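Local atomic coordinates of POP2 (Saccharomyces cerevisiae, PDB entry 1UOC), a protein that degrades poly(A) tails of mRNA as a 3'-5' exoribonuclease of the DEDD family, probably one of the catalytic subunits of the CCR4-NOT deadenylase complex. Residues 10-14 with 90-96; 43-48 with 76-81; 98-102 with 246-252; 103-108 with 128-132; 158-162 with 254-258. All coordinates share one frame; numbering follows the deposited sequence.

Contact 1: residues 10-14 with 90-96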
# COMPACT_ATOMS: atom_id res chain seq x y z
N PRO A 10 0.99 -4.75 -20.11
CA PRO A 10 -0.18 -4.96 -20.98
C PRO A 10 -1.25 -3.93 -20.57
O PRO A 10 -1.50 -3.73 -19.38
CB PRO A 10 -0.59 -6.39 -20.65
CG PRO A 10 0.74 -7.05 -20.36
CD PRO A 10 1.44 -6.01 -19.50
N PRO A 11 -1.89 -3.28 -21.55
CA PRO A 11 -2.92 -2.26 -21.30
C PRO A 11 -3.94 -2.54 -20.20
O PRO A 11 -4.21 -1.66 -19.38
CB PRO A 11 -3.59 -2.11 -22.67
CG PRO A 11 -2.45 -2.31 -23.59
CD PRO A 11 -1.76 -3.53 -23.00
N ASN A 12 -4.52 -3.73 -20.18
CA ASN A 12 -5.53 -4.06 -19.18
C ASN A 12 -5.02 -4.14 -17.74
O ASN A 12 -5.81 -4.26 -16.80
CB ASN A 12 -6.27 -5.35 -19.60
CG ASN A 12 -6.21 -6.45 -18.54
OD1 ASN A 12 -5.21 -7.16 -18.42
ND2 ASN A 12 -7.31 -6.60 -17.78
N TYR A 13 -3.71 -4.05 -17.55
CA TYR A 13 -3.15 -4.07 -16.21
C TYR A 13 -3.32 -2.70 -15.57
O TYR A 13 -3.30 -2.56 -14.35
CB TYR A 13 -1.64 -4.39 -16.24
CG TYR A 13 -1.26 -5.83 -16.45
CD1 TYR A 13 0.02 -6.27 -16.11
CD2 TYR A 13 -2.15 -6.75 -16.99
CE1 TYR A 13 0.40 -7.60 -16.30
CE2 TYR A 13 -1.78 -8.08 -17.19
CZ TYR A 13 -0.50 -8.49 -16.84
OH TYR A 13 -0.13 -9.80 -17.01
N LEU A 14 -3.48 -1.67 -16.41
CA LEU A 14 -3.60 -0.31 -15.93
C LEU A 14 -5.05 0.18 -15.78
O LEU A 14 -5.39 1.29 -16.19
CB LEU A 14 -2.81 0.62 -16.85
CG LEU A 14 -1.40 0.11 -17.22
CD1 LEU A 14 -0.73 1.09 -18.19
CD2 LEU A 14 -0.56 -0.08 -15.96
N GLY A 90 4.79 -10.26 -11.64
CA GLY A 90 4.02 -9.11 -12.08
C GLY A 90 2.89 -9.40 -13.05
O GLY A 90 2.29 -8.47 -13.59
N ASN A 91 2.60 -10.68 -13.28
CA ASN A 91 1.51 -11.05 -14.17
C ASN A 91 0.20 -10.77 -13.45
O ASN A 91 0.13 -10.89 -12.22
CB ASN A 91 1.56 -12.54 -14.51
CG ASN A 91 2.84 -12.92 -15.22
OD1 ASN A 91 3.37 -14.01 -15.00
ND2 ASN A 91 3.33 -12.04 -16.09
N LYS A 92 -0.83 -10.41 -14.22
CA LYS A 92 -2.14 -10.11 -13.68
C LYS A 92 -3.20 -10.79 -14.54
O LYS A 92 -2.93 -11.17 -15.68
CB LYS A 92 -2.35 -8.60 -13.66
CG LYS A 92 -1.45 -7.84 -12.67
CD LYS A 92 -1.59 -6.31 -12.85
CE LYS A 92 -1.28 -5.52 -11.58
NZ LYS A 92 -2.35 -5.62 -10.53
N PRO A 93 -4.42 -10.98 -14.00
CA PRO A 93 -5.47 -11.61 -14.80
C PRO A 93 -5.78 -10.81 -16.06
O PRO A 93 -5.85 -9.58 -16.00
CB PRO A 93 -6.65 -11.66 -13.82
CG PRO A 93 -6.34 -10.57 -12.82
CD PRO A 93 -4.87 -10.73 -12.63
N ASP A 94 -5.95 -11.50 -17.19
CA ASP A 94 -6.22 -10.83 -18.46
C ASP A 94 -7.64 -10.26 -18.55
O ASP A 94 -7.92 -9.39 -19.37
CB ASP A 94 -5.96 -11.78 -19.64
CG ASP A 94 -4.48 -12.16 -19.78
OD1 ASP A 94 -3.62 -11.26 -19.63
OD2 ASP A 94 -4.19 -13.34 -20.06
N ASN A 95 -8.52 -10.77 -17.71
CA ASN A 95 -9.89 -10.29 -17.67
C ASN A 95 -10.24 -9.80 -16.27
O ASN A 95 -9.81 -10.37 -15.28
CB ASN A 95 -10.87 -11.40 -18.05
CG ASN A 95 -11.15 -11.44 -19.53
OD1 ASN A 95 -12.27 -11.75 -19.95
ND2 ASN A 95 -10.14 -11.13 -20.35
N GLY A 96 -11.03 -8.74 -16.20
CA GLY A 96 -11.43 -8.22 -14.90
C GLY A 96 -10.37 -7.35 -14.24
O GLY A 96 -9.22 -7.29 -14.70
O HOH W 1 -4.16 -3.88 -12.16

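Contact 2: residues 43-48 with 76-81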
# COMPACT_ATOMS: atom_id res chain seq x y z
N ILE A 43 -0.21 -2.05 -1.22
CA ILE A 43 -1.18 -1.19 -0.57
C ILE A 43 -0.74 0.27 -0.54
O ILE A 43 0.45 0.57 -0.41
CB ILE A 43 -1.47 -1.65 0.87
CG1 ILE A 43 -2.43 -0.67 1.55
CG2 ILE A 43 -0.16 -1.78 1.65
CD1 ILE A 43 -2.72 -0.99 2.98
N SER A 44 -1.70 1.16 -0.67
CA SER A 44 -1.44 2.59 -0.64
C SER A 44 -2.60 3.24 0.11
O SER A 44 -3.72 2.70 0.15
CB SER A 44 -1.34 3.16 -2.05
OG SER A 44 -0.84 4.48 -1.98
N THR A 45 -2.35 4.39 0.71
CA THR A 45 -3.39 5.04 1.49
C THR A 45 -3.40 6.54 1.33
O THR A 45 -2.42 7.17 0.92
CB THR A 45 -3.22 4.75 2.97
OG1 THR A 45 -1.97 5.30 3.40
CG2 THR A 45 -3.25 3.25 3.24
N GLU A 46 -4.55 7.12 1.66
CA GLU A 46 -4.73 8.54 1.60
C GLU A 46 -5.53 8.88 2.84
O GLU A 46 -6.67 8.45 3.01
CB GLU A 46 -5.48 8.93 0.32
CG GLU A 46 -5.53 10.43 0.06
CD GLU A 46 -4.16 11.06 0.02
OE1 GLU A 46 -3.35 10.71 -0.87
OE2 GLU A 46 -3.87 11.91 0.89
N PHE A 47 -4.90 9.63 3.74
CA PHE A 47 -5.55 10.03 4.98
C PHE A 47 -5.85 11.50 4.91
O PHE A 47 -5.15 12.27 4.25
CB PHE A 47 -4.64 9.80 6.18
CG PHE A 47 -4.16 8.39 6.33
CD1 PHE A 47 -2.90 8.02 5.88
CD2 PHE A 47 -4.96 7.43 6.95
CE1 PHE A 47 -2.43 6.72 6.05
CE2 PHE A 47 -4.50 6.12 7.12
CZ PHE A 47 -3.23 5.77 6.67
N VAL A 48 -6.91 11.89 5.59
CA VAL A 48 -7.30 13.28 5.66
C VAL A 48 -7.10 13.73 7.11
O VAL A 48 -7.59 13.09 8.05
CB VAL A 48 -8.77 13.47 5.21
CG1 VAL A 48 -8.89 13.14 3.73
CG2 VAL A 48 -9.69 12.57 6.01
N LEU A 76 -6.05 10.20 12.40
CA LEU A 76 -5.97 10.24 10.94
C LEU A 76 -7.11 9.37 10.44
O LEU A 76 -7.25 8.23 10.89
CB LEU A 76 -4.66 9.64 10.44
CG LEU A 76 -3.34 10.41 10.46
CD1 LEU A 76 -2.18 9.44 10.26
CD2 LEU A 76 -3.35 11.48 9.38
N ASN A 77 -7.93 9.88 9.53
CA ASN A 77 -9.02 9.07 9.00
C ASN A 77 -8.81 8.81 7.50
O ASN A 77 -8.58 9.74 6.72
CB ASN A 77 -10.38 9.74 9.26
CG ASN A 77 -10.40 11.22 8.93
OD1 ASN A 77 -9.55 11.99 9.40
ND2 ASN A 77 -11.38 11.64 8.12
N PRO A 78 -8.88 7.54 7.10
CA PRO A 78 -8.69 7.12 5.71
C PRO A 78 -9.82 7.60 4.81
O PRO A 78 -10.99 7.47 5.16
CB PRO A 78 -8.69 5.58 5.81
CG PRO A 78 -8.68 5.28 7.30
CD PRO A 78 -9.39 6.43 7.91
N ILE A 79 -9.47 8.15 3.67
CA ILE A 79 -10.46 8.62 2.72
C ILE A 79 -10.41 7.66 1.52
O ILE A 79 -11.43 7.35 0.90
CB ILE A 79 -10.15 10.09 2.28
CG1 ILE A 79 -11.26 10.62 1.37
CG2 ILE A 79 -8.84 10.16 1.55
CD1 ILE A 79 -12.52 11.01 2.13
N GLN A 80 -9.21 7.16 1.22
CA GLN A 80 -9.02 6.22 0.13
C GLN A 80 -7.91 5.22 0.45
O GLN A 80 -6.99 5.51 1.23
CB GLN A 80 -8.65 6.96 -1.17
CG GLN A 80 -9.83 7.55 -1.92
CD GLN A 80 -9.40 8.32 -3.16
OE1 GLN A 80 -10.22 8.59 -4.04
NE2 GLN A 80 -8.13 8.70 -3.22
N LEU A 81 -8.01 4.04 -0.15
CA LEU A 81 -7.02 3.00 0.03
C LEU A 81 -6.99 2.12 -1.21
O LEU A 81 -8.02 1.69 -1.70
CB LEU A 81 -7.36 2.17 1.28
CG LEU A 81 -6.41 1.04 1.71
CD1 LEU A 81 -6.65 0.71 3.17
CD2 LEU A 81 -6.62 -0.20 0.84

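Contact 3: residues 98-102 with 246-252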
# COMPACT_ATOMS: atom_id res chain seq x y z
N SER A 98 -7.68 -5.88 -11.38
CA SER A 98 -6.57 -6.41 -10.62
C SER A 98 -6.08 -5.33 -9.62
O SER A 98 -5.11 -5.52 -8.88
CB SER A 98 -5.46 -6.77 -11.60
OG SER A 98 -4.56 -7.65 -11.01
N THR A 99 -6.74 -4.18 -9.65
CA THR A 99 -6.40 -3.08 -8.76
C THR A 99 -7.70 -2.45 -8.32
O THR A 99 -8.61 -2.26 -9.11
CB THR A 99 -5.53 -2.01 -9.47
OG1 THR A 99 -4.30 -2.60 -9.88
CG2 THR A 99 -5.21 -0.85 -8.51
N TRP A 100 -7.78 -2.12 -7.04
CA TRP A 100 -8.99 -1.55 -6.47
C TRP A 100 -8.67 -0.29 -5.71
O TRP A 100 -7.58 -0.15 -5.15
CB TRP A 100 -9.62 -2.55 -5.50
CG TRP A 100 -10.14 -3.80 -6.15
CD1 TRP A 100 -11.41 -4.02 -6.62
CD2 TRP A 100 -9.39 -4.97 -6.48
NE1 TRP A 100 -11.49 -5.25 -7.22
CE2 TRP A 100 -10.26 -5.86 -7.16
CE3 TRP A 100 -8.05 -5.36 -6.28
CZ2 TRP A 100 -9.84 -7.11 -7.63
CZ3 TRP A 100 -7.64 -6.60 -6.75
CH2 TRP A 100 -8.53 -7.46 -7.42
N GLN A 101 -9.62 0.63 -5.70
CA GLN A 101 -9.49 1.86 -4.95
C GLN A 101 -10.72 1.92 -4.08
O GLN A 101 -11.81 2.22 -4.56
CB GLN A 101 -9.44 3.10 -5.84
CG GLN A 101 -9.20 4.37 -5.00
CD GLN A 101 -8.99 5.61 -5.85
OE1 GLN A 101 -9.94 6.22 -6.32
NE2 GLN A 101 -7.74 5.98 -6.05
N PHE A 102 -10.55 1.62 -2.80
CA PHE A 102 -11.66 1.66 -1.87
C PHE A 102 -11.86 3.10 -1.39
O PHE A 102 -10.92 3.76 -0.94
CB PHE A 102 -11.37 0.74 -0.68
CG PHE A 102 -11.17 -0.71 -1.07
CD1 PHE A 102 -9.92 -1.17 -1.47
CD2 PHE A 102 -12.24 -1.60 -1.04
CE1 PHE A 102 -9.73 -2.51 -1.83
CE2 PHE A 102 -12.06 -2.94 -1.40
CZ PHE A 102 -10.80 -3.39 -1.80
N THR A 246 -3.76 8.53 -8.81
CA THR A 246 -4.82 8.26 -7.85
C THR A 246 -4.30 7.29 -6.80
O THR A 246 -3.24 6.66 -6.99
CB THR A 246 -6.05 7.62 -8.52
OG1 THR A 246 -5.64 6.39 -9.14
CG2 THR A 246 -6.64 8.55 -9.57
N THR A 247 -5.03 7.14 -5.71
CA THR A 247 -4.61 6.24 -4.65
C THR A 247 -4.54 4.79 -5.15
O THR A 247 -3.61 4.05 -4.83
CB THR A 247 -5.57 6.35 -3.44
OG1 THR A 247 -5.66 7.73 -3.06
CG2 THR A 247 -5.06 5.53 -2.25
N GLY A 248 -5.53 4.39 -5.95
CA GLY A 248 -5.52 3.05 -6.51
C GLY A 248 -4.33 2.92 -7.44
O GLY A 248 -3.61 1.93 -7.40
N GLY A 249 -4.13 3.93 -8.27
CA GLY A 249 -3.02 3.93 -9.21
C GLY A 249 -1.68 3.79 -8.53
O GLY A 249 -0.77 3.16 -9.06
N GLN A 250 -1.57 4.39 -7.34
CA GLN A 250 -0.34 4.32 -6.56
C GLN A 250 -0.03 2.89 -6.13
O GLN A 250 1.12 2.46 -6.20
CB GLN A 250 -0.44 5.21 -5.32
CG GLN A 250 -0.27 6.71 -5.59
CD GLN A 250 1.16 7.07 -5.97
OE1 GLN A 250 2.08 6.95 -5.15
NE2 GLN A 250 1.36 7.49 -7.21
N SER A 251 -1.04 2.15 -5.69
CA SER A 251 -0.79 0.77 -5.26
C SER A 251 -0.36 0.01 -6.50
O SER A 251 0.54 -0.82 -6.46
CB SER A 251 -2.03 0.13 -4.62
OG SER A 251 -3.09 -0.06 -5.57
N LEU A 252 -1.00 0.33 -7.63
CA LEU A 252 -0.67 -0.31 -8.89
C LEU A 252 0.79 -0.02 -9.32
O LEU A 252 1.52 -0.94 -9.71
CB LEU A 252 -1.64 0.16 -9.98
CG LEU A 252 -1.28 -0.21 -11.42
CD1 LEU A 252 -1.10 -1.73 -11.56
CD2 LEU A 252 -2.37 0.30 -12.35

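Contact 4: residues 103-108 with 128-132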
# COMPACT_ATOMS: atom_id res chain seq x y z
N ASN A 103 -13.09 3.59 -1.50
CA ASN A 103 -13.41 4.95 -1.08
C ASN A 103 -14.23 4.87 0.22
O ASN A 103 -15.27 4.22 0.27
CB ASN A 103 -14.20 5.64 -2.20
CG ASN A 103 -13.43 5.67 -3.52
OD1 ASN A 103 -13.63 4.82 -4.40
ND2 ASN A 103 -12.54 6.64 -3.66
N PHE A 104 -13.74 5.51 1.27
CA PHE A 104 -14.41 5.44 2.56
C PHE A 104 -15.37 6.58 2.87
O PHE A 104 -15.27 7.67 2.30
CB PHE A 104 -13.38 5.31 3.68
CG PHE A 104 -12.54 4.08 3.59
CD1 PHE A 104 -11.32 4.10 2.93
CD2 PHE A 104 -12.99 2.88 4.13
CE1 PHE A 104 -10.54 2.93 2.82
CE2 PHE A 104 -12.23 1.71 4.02
CZ PHE A 104 -11.00 1.74 3.36
N GLU A 105 -16.29 6.32 3.79
CA GLU A 105 -17.27 7.32 4.18
C GLU A 105 -16.57 8.54 4.74
O GLU A 105 -15.55 8.44 5.41
CB GLU A 105 -18.25 6.75 5.21
CG GLU A 105 -17.70 6.57 6.61
CD GLU A 105 -18.62 5.71 7.48
OE1 GLU A 105 -18.44 5.68 8.72
OE2 GLU A 105 -19.52 5.05 6.91
N PHE A 106 -17.13 9.71 4.45
CA PHE A 106 -16.57 10.96 4.90
C PHE A 106 -17.69 11.88 5.38
O PHE A 106 -18.71 12.03 4.70
CB PHE A 106 -15.80 11.61 3.75
CG PHE A 106 -15.19 12.92 4.11
CD1 PHE A 106 -14.18 12.99 5.06
CD2 PHE A 106 -15.65 14.08 3.51
CE1 PHE A 106 -13.62 14.22 5.41
CE2 PHE A 106 -15.11 15.31 3.85
CZ PHE A 106 -14.09 15.38 4.81
N ASP A 107 -17.48 12.50 6.53
CA ASP A 107 -18.47 13.40 7.13
C ASP A 107 -18.25 14.86 6.72
O ASP A 107 -17.30 15.50 7.17
CB ASP A 107 -18.41 13.27 8.66
CG ASP A 107 -17.54 12.09 9.09
OD1 ASP A 107 -16.30 12.14 8.86
OD2 ASP A 107 -18.08 11.11 9.65
N PRO A 108 -19.14 15.40 5.87
CA PRO A 108 -19.09 16.77 5.36
C PRO A 108 -19.06 17.86 6.43
O PRO A 108 -18.84 19.03 6.13
CB PRO A 108 -20.35 16.86 4.50
CG PRO A 108 -20.54 15.46 4.04
CD PRO A 108 -20.29 14.68 5.30
N PHE A 128 -16.17 14.73 -2.71
CA PHE A 128 -16.62 14.55 -1.33
C PHE A 128 -18.06 14.10 -1.22
O PHE A 128 -18.42 13.39 -0.27
CB PHE A 128 -16.41 15.85 -0.54
CG PHE A 128 -14.97 16.22 -0.33
CD1 PHE A 128 -14.13 15.41 0.43
CD2 PHE A 128 -14.44 17.37 -0.91
CE1 PHE A 128 -12.79 15.74 0.61
CE2 PHE A 128 -13.10 17.71 -0.73
CZ PHE A 128 -12.28 16.90 0.03
N GLU A 129 -18.90 14.48 -2.17
CA GLU A 129 -20.30 14.09 -2.10
C GLU A 129 -20.50 12.59 -2.29
O GLU A 129 -21.41 11.99 -1.72
CB GLU A 129 -21.13 14.86 -3.13
CG GLU A 129 -22.62 14.72 -2.87
CD GLU A 129 -23.46 15.69 -3.68
OE1 GLU A 129 -24.55 16.05 -3.19
OE2 GLU A 129 -23.04 16.07 -4.79
N LYS A 130 -19.65 11.98 -3.11
CA LYS A 130 -19.72 10.55 -3.34
C LYS A 130 -19.28 9.82 -2.08
O LYS A 130 -19.81 8.75 -1.76
CB LYS A 130 -18.81 10.16 -4.51
CG LYS A 130 -19.27 10.67 -5.87
CD LYS A 130 -18.34 10.13 -6.94
CE LYS A 130 -18.83 10.47 -8.34
NZ LYS A 130 -17.81 10.11 -9.37
N HIS A 131 -18.32 10.39 -1.36
CA HIS A 131 -17.80 9.78 -0.14
C HIS A 131 -18.81 9.83 0.99
O HIS A 131 -18.92 8.91 1.80
CB HIS A 131 -16.51 10.48 0.28
CG HIS A 131 -15.31 10.02 -0.48
ND1 HIS A 131 -14.56 8.92 -0.10
CD2 HIS A 131 -14.75 10.46 -1.63
CE1 HIS A 131 -13.60 8.72 -0.98
NE2 HIS A 131 -13.69 9.64 -1.93
N GLU A 132 -19.57 10.92 1.03
CA GLU A 132 -20.59 11.13 2.04
C GLU A 132 -21.76 10.17 1.85
O GLU A 132 -22.28 9.62 2.82
CB GLU A 132 -21.09 12.58 1.99
CG GLU A 132 -22.45 12.79 2.63
CD GLU A 132 -22.99 14.20 2.46
OE1 GLU A 132 -22.93 14.74 1.34
OE2 GLU A 132 -23.50 14.77 3.46

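Contact 5: residues 158-162 with 254-258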
# COMPACT_ATOMS: atom_id res chain seq x y z
N TRP A 158 3.21 -9.03 1.04
CA TRP A 158 2.71 -7.65 1.01
C TRP A 158 3.80 -6.70 0.56
O TRP A 158 4.95 -6.85 0.94
CB TRP A 158 2.19 -7.22 2.38
CG TRP A 158 0.81 -7.74 2.72
CD1 TRP A 158 0.50 -8.94 3.27
CD2 TRP A 158 -0.42 -7.04 2.54
NE1 TRP A 158 -0.86 -9.04 3.46
CE2 TRP A 158 -1.45 -7.89 3.02
CE3 TRP A 158 -0.77 -5.78 2.03
CZ2 TRP A 158 -2.80 -7.52 3.00
CZ3 TRP A 158 -2.12 -5.41 2.01
CH2 TRP A 158 -3.12 -6.27 2.49
N ILE A 159 3.41 -5.72 -0.25
CA ILE A 159 4.34 -4.72 -0.79
C ILE A 159 3.87 -3.35 -0.32
O ILE A 159 2.69 -3.01 -0.47
CB ILE A 159 4.34 -4.74 -2.34
CG1 ILE A 159 4.69 -6.14 -2.84
CG2 ILE A 159 5.34 -3.71 -2.88
CD1 ILE A 159 6.07 -6.62 -2.42
N THR A 160 4.78 -2.57 0.24
CA THR A 160 4.45 -1.26 0.75
C THR A 160 5.53 -0.26 0.39
O THR A 160 6.61 -0.63 -0.06
CB THR A 160 4.31 -1.31 2.28
OG1 THR A 160 3.91 -0.03 2.77
CG2 THR A 160 5.65 -1.71 2.91
N TYR A 161 5.22 1.02 0.60
CA TYR A 161 6.17 2.10 0.32
C TYR A 161 5.99 3.00 1.53
O TYR A 161 4.90 3.49 1.78
CB TYR A 161 5.78 2.86 -0.95
CG TYR A 161 6.98 3.34 -1.73
CD1 TYR A 161 7.66 2.48 -2.59
CD2 TYR A 161 7.49 4.64 -1.56
CE1 TYR A 161 8.82 2.89 -3.26
CE2 TYR A 161 8.64 5.05 -2.21
CZ TYR A 161 9.31 4.17 -3.05
OH TYR A 161 10.47 4.56 -3.68
N HIS A 162 7.06 3.21 2.30
CA HIS A 162 6.95 4.02 3.51
C HIS A 162 5.86 3.33 4.34
O HIS A 162 4.82 3.92 4.64
CB HIS A 162 6.54 5.45 3.18
CG HIS A 162 7.66 6.31 2.69
ND1 HIS A 162 7.46 7.51 2.05
CD2 HIS A 162 9.01 6.15 2.76
CE1 HIS A 162 8.62 8.06 1.75
NE2 HIS A 162 9.58 7.25 2.17
N MET A 254 3.26 0.85 -7.48
CA MET A 254 4.10 0.23 -6.47
C MET A 254 4.37 -1.23 -6.83
O MET A 254 5.52 -1.65 -6.90
CB MET A 254 3.35 0.29 -5.14
CG MET A 254 4.18 0.18 -3.89
SD MET A 254 3.12 0.27 -2.42
CE MET A 254 2.42 1.91 -2.65
N LEU A 255 3.31 -1.99 -7.06
CA LEU A 255 3.44 -3.41 -7.40
C LEU A 255 4.18 -3.66 -8.73
O LEU A 255 4.99 -4.58 -8.85
CB LEU A 255 2.04 -4.04 -7.48
CG LEU A 255 1.97 -5.55 -7.68
CD1 LEU A 255 2.63 -6.24 -6.47
CD2 LEU A 255 0.53 -5.99 -7.85
N LEU A 256 3.88 -2.84 -9.73
CA LEU A 256 4.52 -2.94 -11.05
C LEU A 256 6.02 -2.73 -10.87
O LEU A 256 6.84 -3.47 -11.41
CB LEU A 256 3.97 -1.85 -11.97
CG LEU A 256 3.08 -2.16 -13.18
CD1 LEU A 256 2.43 -3.53 -13.06
CD2 LEU A 256 2.05 -1.04 -13.31
N SER A 257 6.35 -1.71 -10.10
CA SER A 257 7.74 -1.38 -9.84
C SER A 257 8.44 -2.48 -9.05
O SER A 257 9.55 -2.86 -9.38
CB SER A 257 7.83 -0.04 -9.09
OG SER A 257 7.37 1.02 -9.91
N PHE A 258 7.78 -3.00 -8.02
CA PHE A 258 8.39 -4.06 -7.23
C PHE A 258 8.73 -5.27 -8.09
O PHE A 258 9.85 -5.77 -8.06
CB PHE A 258 7.45 -4.53 -6.11
CG PHE A 258 8.01 -5.64 -5.30
CD1 PHE A 258 8.94 -5.38 -4.30
CD2 PHE A 258 7.69 -6.96 -5.59
CE1 PHE A 258 9.55 -6.43 -3.59
CE2 PHE A 258 8.28 -8.01 -4.89
CZ PHE A 258 9.22 -7.74 -3.89

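Contact 1: residues 10-14 with 90-96
Tyr13 lies against Lys92 with one ring face turned to the lysine's aliphatic stem. Lys92 CB stands over the middle of the ring, 3.6 Å from its centroid and 12° off the normal, a CH-pi contact. CD of the same lysine rests near Tyr13 CG, also at 3.6 Å. Pro10 CD takes the other face, offset toward the rim, so the phenol is sandwiched and its rotation restricted. The far end of the phenol is tethered where Lys92 N donates to Tyr13 OH over 2.9 Å at a nearly straight 165°. The short 3-10 turn 11-13, ahead of edge strand 17-19, is thereby joined to the hairpin connection between the antiparallel strands 77-86 and 99-103. Asn12, whose OD1 sits in the plane of the Tyr13 ring at its edge, spreads its amide over the Pro93-Asp94 backbone; ND2 of Asn12 comes within 3.3 Å of Asp94 O, but at too poor an angle for a hydrogen bond. Beyond the ring, Lys92 bends at its last torsion (chi4 -74°) and brings its ammonium inward to Leu85 O, Ser84 OG and Ser98 OG. A water 3.0 Å from Lys92 NZ accepts from that ammonium and donates to Tyr13 O.

Contact 2: residues 43-48 with 76-81
Glu46 faces both Ile79 and Gln80, which makes a classic beta bulge where strand 40-48 pairs antiparallel with strand 77-86 in the mixed sheet of this RNase H-like DEDD nuclease domain. Glu46 and Ile79 run side by side in the same direction, with Glu46 CG 3.6 Å from Ile79 CG2. Val48 instead meets Ile79 at about a right angle, its CG1 branch set 3.6 Å from Ile79 CB. On the face of Thr45 and Phe47, the Phe47 ring turns its edge to Pro78 N. Leu76 closes on the stem of that phenylalanine, CD2 lying 3.8 Å from Phe47 CB, and Phe169 of helix 165-174 meets the ring edge-to-face. Thr45 and Leu81 cross obliquely; Thr45 OG1 is hydrogen-bonded to Asp166. Ser44 and Glu46, like Asp166, are predicted ligands of the catalytic divalent metal, and Glu46 bends at chi2 (56°), carrying its carboxylate away from strand 77-86. The bulge gives Glu46 O two donors: a weak bond from Gln80 N at 3.4 Å and a strong one from Ile79 N, 2.9 Å long and practically straight at 179°.

Contact 3: residues 98-102 with 246-252
With its CG trans to the backbone N (chi1 -176°) and the chain extended beyond, Gln101 carries its amide to the first turn of helix 247-264, beside Thr247 and Gly248. Thr99 keeps OG1 beside the backbone N (chi1 -62°) and its methyl trans to it, which brings CG2 to 3.4 Å from Gly248 O. This is helix-on-sheet packing in the DEDD nuclease core: strand 99-102 and helix 247-252 run roughly antiparallel, 144° between their N-to-C directions, their axes 7.1 Å apart. Such closeness rests on Gly248, which has no side chain and brings its CA within 4.4 Å of Gln101 CA. Leu252 lies across Thr99, its CD1 3.7 Å from Thr99 OG1, a hydroxyl bonded to Ser84. Thr246 is the N-cap, OG1 accepting from Gly249 N and also bonded to Ile243 O. Gln250, a predicted ligand of the catalytic metal, belongs to the same helix. Gly248 O accepts twice, from Leu252 N and, on a lone pair in the carbonyl plane, from Ser251 OG at 2.8 Å.

Contact 4: residues 103-108 with 128-132
His131 and Phe104 are joined in the tightly packed part of this contact. His131 ND1 donates to Phe104 O over 2.8 Å at 167°, and the oxygen lies practically in the plane of the imidazole, so the bond holds the ring at a set rotation as well as a set distance. Asn103 crosses the same ring at about a right angle, its CB 3.4 Å from His131 CE1. Two residues on from Phe104, Phe106 N donates to His131 O at 3.3 Å; here the donor stands above the carbonyl plane and off the lone pairs, a much less directed bond. Phe106 CG points away from its own backbone N (chi1 179°), which swings the ring to Phe128. Those two rings meet obliquely, planes 36° apart, with Phe106 CE2 3.6 Å from Phe128 CD1. The exposed side is built differently: Glu132 extends along the surface and crosses Pro108 at about a right angle, its stem and carboxylate both lying against the pyrrolidine ring, with Glu132 OE2 3.1 Å from Pro108 CG. The stretch after strand 99-103 is thus laid over the start of helix 128-134. Around it, Trp20 meets His131 edge-to-face, Phe141 does the same to Phe104, and Ile79 of strand 77-86 touches both His131 and Phe106, while Leu118 and Leu121 of helix 115-123 pack on Phe128.

Contact 5: residues 158-162 with 254-258
The Phe258 ring receives Ile159 CD1 on one face, the methyl standing over the middle of the ring, 3.4 Å from the centroid and 2° off the normal, a nearly ideal CH-pi contact. The two side chains cross at about a right angle: Ile159 ends on the ring while its CG2 branch reaches back to Phe258 CB at 3.9 Å. Leu255 touches the isoleucine from one turn earlier in the helix, its CD1 4.2 Å from Ile159 CG1. The other flat group, the Tyr161 ring, is approached obliquely by Met254 CG, and its hydroxyl is bonded to Tyr227 O. Met254 leaves the helix extended and then bends at its last torsion (chi3 -61°), which lays the thioether across the end of the strand. Its SD rests 3.7 Å from Thr160 C, and its terminal CE meets Tyr161 CB at 3.9 Å. No hydrogen bond spans the two segments; the contact is buried, made of apolar side chains and a thioether laid on the strand backbone. Strand 158-160 and helix 254-258 run at 105° to each other, with axes 8.8 Å apart. Helix 247-264 here covers the sheet where strand 157-160 lies beside strand 40-48, which is bonded through Ile43 to Ile159, and Met254 also touches Ser44 there; helices 200-207 and 229-235 close round Tyr161.

In the fold
Contacts 3 and 5 are buried and share helix 247-264, which lies over the mixed sheet: contact 3 sets its first turns on strand 99-103, contact 5 its later part on strand 157-160. Contact 2, within that sheet, is linked to both, by Leu81 O to Phe102 N and by Ile43 N to Ile159 O, and with contact 3 supplies three predicted metal ligands. Contacts 1 and 4 are more peripheral; contact 1 joins two loops and contact 4 a loop to a helix, each by one or two hydrogen bonds and packing on aromatic rings. Lys92 ties contact 1 to contact 3, and Ile79 ties contact 2 to contact 4. Backbone bonding dominates contact 2, whereas contact 5 has no hydrogen bond across it.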